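Local atomic coordinates of subtilisin-like protein (Prochloron didemni, PDB entry 3ZXY), a protein that probably acts as a serine endopeptidase of the subtilisin family, here as the protease domain of a longer protein. Residues V19-P24 with L31-T36. The protein carries 1 engineered substitution. Numbering follows the deposited sequence.
Sequences VDIAHP and LTVLPT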
ATOM      1  N   VAL A  19      -6.943   7.685  10.768  1.00 17.46           N
ATOM      2  CA  VAL A  19      -5.627   7.464  11.362  1.00 17.36           C
ATOM      3  C   VAL A  19      -5.491   8.314  12.619  1.00 18.50           C
ATOM      4  O   VAL A  19      -5.713   9.528  12.587  1.00 19.64           O
ATOM      5  CB  VAL A  19      -4.515   7.817  10.358  1.00 17.04           C
ATOM      6  CG1 VAL A  19      -3.129   7.729  10.998  1.00 17.49           C
ATOM      7  CG2 VAL A  19      -4.610   6.894   9.148  1.00 16.36           C
ATOM      8  N   ASP A  20      -5.117   7.677  13.723  1.00 18.91           N
ATOM      9  CA  ASP A  20      -4.858   8.374  14.982  1.00 20.60           C
ATOM     10  C   ASP A  20      -3.499   9.050  14.886  1.00 21.34           C
ATOM     11  O   ASP A  20      -2.509   8.525  15.362  1.00 21.10           O
ATOM     12  CB  ASP A  20      -4.900   7.403  16.169  1.00 21.21           C
ATOM     13  CG  ASP A  20      -4.585   8.076  17.498  1.00 23.40           C
ATOM     14  OD1 ASP A  20      -4.649   9.326  17.584  1.00 24.75           O
ATOM     15  OD2 ASP A  20      -4.264   7.354  18.467  1.00 24.69           O
ATOM     16  N   ILE A  21      -3.480  10.239  14.297  1.00 22.58           N
ATOM     17  CA  ILE A  21      -2.227  10.973  14.071  1.00 23.61           C
ATOM     18  C   ILE A  21      -1.575  11.454  15.372  1.00 24.58           C
ATOM     19  O   ILE A  21      -0.422  11.887  15.352  1.00 25.36           O
ATOM     20  CB  ILE A  21      -2.405  12.138  13.059  1.00 25.27           C
ATOM     21  CG1 ILE A  21      -3.438  13.164  13.527  1.00 27.29           C
ATOM     22  CG2 ILE A  21      -2.791  11.558  11.698  1.00 24.39           C
ATOM     23  CD1 ILE A  21      -3.423  14.459  12.734  1.00 29.69           C
ATOM     24  N   ALA A  22      -2.290  11.345  16.492  1.00 24.69           N
ATOM     25  CA  ALA A  22      -1.755  11.683  17.814  1.00 25.87           C
ATOM     26  C   ALA A  22      -0.971  10.534  18.467  1.00 25.09           C
ATOM     27  O   ALA A  22      -0.357  10.730  19.522  1.00 26.76           O
ATOM     28  CB  ALA A  22      -2.879  12.136  18.738  1.00 27.15           C
ATOM     29  N   HIS A  23      -0.964   9.353  17.850  1.00 22.97           N
ATOM     30  CA  HIS A  23      -0.200   8.230  18.377  1.00 22.59           C
ATOM     31  C   HIS A  23       1.272   8.601  18.417  1.00 23.16           C
ATOM     32  O   HIS A  23       1.758   9.266  17.496  1.00 22.80           O
ATOM     33  CB  HIS A  23      -0.410   6.983  17.513  1.00 20.76           C
ATOM     34  CG  HIS A  23       0.154   5.719  18.116  1.00 20.86           C
ATOM     35  ND1 HIS A  23       1.472   5.418  18.074  1.00 20.76           N
ATOM     36  CD2 HIS A  23      -0.474   4.642  18.742  1.00 20.70           C
ATOM     37  CE1 HIS A  23       1.680   4.232  18.686  1.00 21.08           C
ATOM     38  NE2 HIS A  23       0.487   3.759  19.095  1.00 20.95           N
ATOM     39  N   PRO A  24       2.001   8.185  19.479  1.00 23.89           N
ATOM     40  CA  PRO A  24       3.415   8.543  19.592  1.00 24.72           C
ATOM     41  C   PRO A  24       4.287   8.130  18.422  1.00 23.40           C
ATOM     42  O   PRO A  24       5.308   8.776  18.172  1.00 23.78           O
ATOM     43  CB  PRO A  24       3.871   7.802  20.848  1.00 26.06           C
ATOM     44  CG  PRO A  24       2.640   7.601  21.650  1.00 26.73           C
ATOM     45  CD  PRO A  24       1.530   7.442  20.667  1.00 24.89           C
ATOM     46  N   LEU A  31       2.300  14.497   8.022  1.00 24.65           N
ATOM     47  CA  LEU A  31       1.026  13.929   7.580  1.00 23.85           C
ATOM     48  C   LEU A  31       0.001  15.029   7.361  1.00 24.89           C
ATOM     49  O   LEU A  31      -0.091  15.962   8.161  1.00 27.01           O
ATOM     50  CB  LEU A  31       0.487  12.967   8.626  1.00 23.11           C
ATOM     51  CG  LEU A  31       1.407  11.805   8.980  1.00 22.62           C
ATOM     52  CD1 LEU A  31       0.762  10.923  10.031  1.00 22.57           C
ATOM     53  CD2 LEU A  31       1.761  11.017   7.733  1.00 22.08           C
ATOM     54  N   THR A  32      -0.748  14.928   6.269  1.00 23.82           N
ATOM     55  CA  THR A  32      -1.838  15.847   6.001  1.00 24.43           C
ATOM     56  C   THR A  32      -3.094  15.038   5.812  1.00 23.28           C
ATOM     57  O   THR A  32      -3.096  14.084   5.052  1.00 21.84           O
ATOM     58  CB  THR A  32      -1.598  16.689   4.733  1.00 25.55           C
ATOM     59  OG1 THR A  32      -0.336  17.372   4.832  1.00 27.02           O
ATOM     60  CG2 THR A  32      -2.722  17.710   4.545  1.00 27.26           C
ATOM     61  N   VAL A  33      -4.146  15.395   6.535  1.00 23.75           N
ATOM     62  CA  VAL A  33      -5.431  14.733   6.396  1.00 23.18           C
ATOM     63  C   VAL A  33      -6.261  15.496   5.367  1.00 24.23           C
ATOM     64  O   VAL A  33      -6.393  16.737   5.444  1.00 25.90           O
ATOM     65  CB  VAL A  33      -6.165  14.682   7.737  1.00 23.63           C
ATOM     66  CG1 VAL A  33      -7.547  14.078   7.553  1.00 23.50           C
ATOM     67  CG2 VAL A  33      -5.353  13.890   8.748  1.00 23.03           C
ATOM     68  N   LEU A  34      -6.794  14.750   4.401  1.00 23.44           N
ATOM     69  CA  LEU A  34      -7.591  15.282   3.308  1.00 24.83           C
ATOM     70  C   LEU A  34      -9.020  14.760   3.447  1.00 25.30           C
ATOM     71  O   LEU A  34      -9.349  13.672   2.964  1.00 24.51           O
ATOM     72  CB  LEU A  34      -7.010  14.867   1.957  1.00 24.57           C
ATOM     73  CG  LEU A  34      -5.590  15.340   1.643  1.00 25.09           C
ATOM     74  CD1 LEU A  34      -5.127  14.775   0.308  1.00 25.20           C
ATOM     75  CD2 LEU A  34      -5.503  16.855   1.641  1.00 26.96           C
ATOM     76  N   PRO A  35      -9.879  15.526   4.129  1.00 26.75           N
ATOM     77  CA  PRO A  35     -11.245  15.063   4.311  1.00 27.62           C
ATOM     78  C   PRO A  35     -11.927  14.870   2.979  1.00 28.80           C
ATOM     79  O   PRO A  35     -11.865  15.726   2.101  1.00 30.40           O
ATOM     80  CB  PRO A  35     -11.911  16.187   5.107  1.00 29.08           C
ATOM     81  CG  PRO A  35     -10.799  16.967   5.700  1.00 29.58           C
ATOM     82  CD  PRO A  35      -9.643  16.831   4.764  1.00 28.48           C
ATOM     83  N   THR A  36     -12.552  13.721   2.823  1.00 29.78           N
ATOM     84  CA  THR A  36     -13.312  13.479   1.639  1.00 31.42           C
ATOM     85  C   THR A  36     -14.703  13.339   2.224  1.00 33.86           C
ATOM     86  O   THR A  36     -15.120  14.269   2.918  1.00 36.82           O
ATOM     87  CB  THR A  36     -12.630  12.366   0.835  1.00 30.44           C
ATOM     88  OG1 THR A  36     -11.283  12.807   0.605  1.00 29.46           O
ATOM     89  CG2 THR A  36     -13.294  12.154  -0.511  1.00 31.74           C
TER
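No flat group takes part where Ile21 meets Leu31 and Val33; the ring of His23, further along the same loop, carries Pro24 CD over one face, 3.2 Å above the ring plane and nearer its border than its middle, while ND1 is hydrogen-bonded to Cys25 N and NE2 to Gly203 O. The setting is the subtilisin-like fold, at the margin of its seven-stranded parallel sheet. Residues 31-33 belong to 30-33, one of the two edge strands, and 19-24 form part of the loop that leaves strand 11-16, the strand bearing the predicted charge-relay Asp16. A type I turn from Asp20 to His23 shapes this loop, closed by His23 N to Asp20 O at 3.0 Å. An Asx turn overlaps it: Ala22 N reaches Asp20 OD1 from above the carboxylate plane, 55° out of it, and OD2 accepts from Gly201 N. Across the contact there is no hydrogen bond, just a small apolar touch near the surface. Leu31 also packs on Phe26 and Phe60, and Val33 on Ile78. Ile21 divides its two branches between Leu31 and Val33. With chi1 at 60°, CG1 sits between the backbone N and the carbonyl carbon; CG2, anti to that carbon, lies 4.0 Å from Leu31 CD1, and the longer branch brings Ile21 CD1 to 4.5 Å from Val33 CG2.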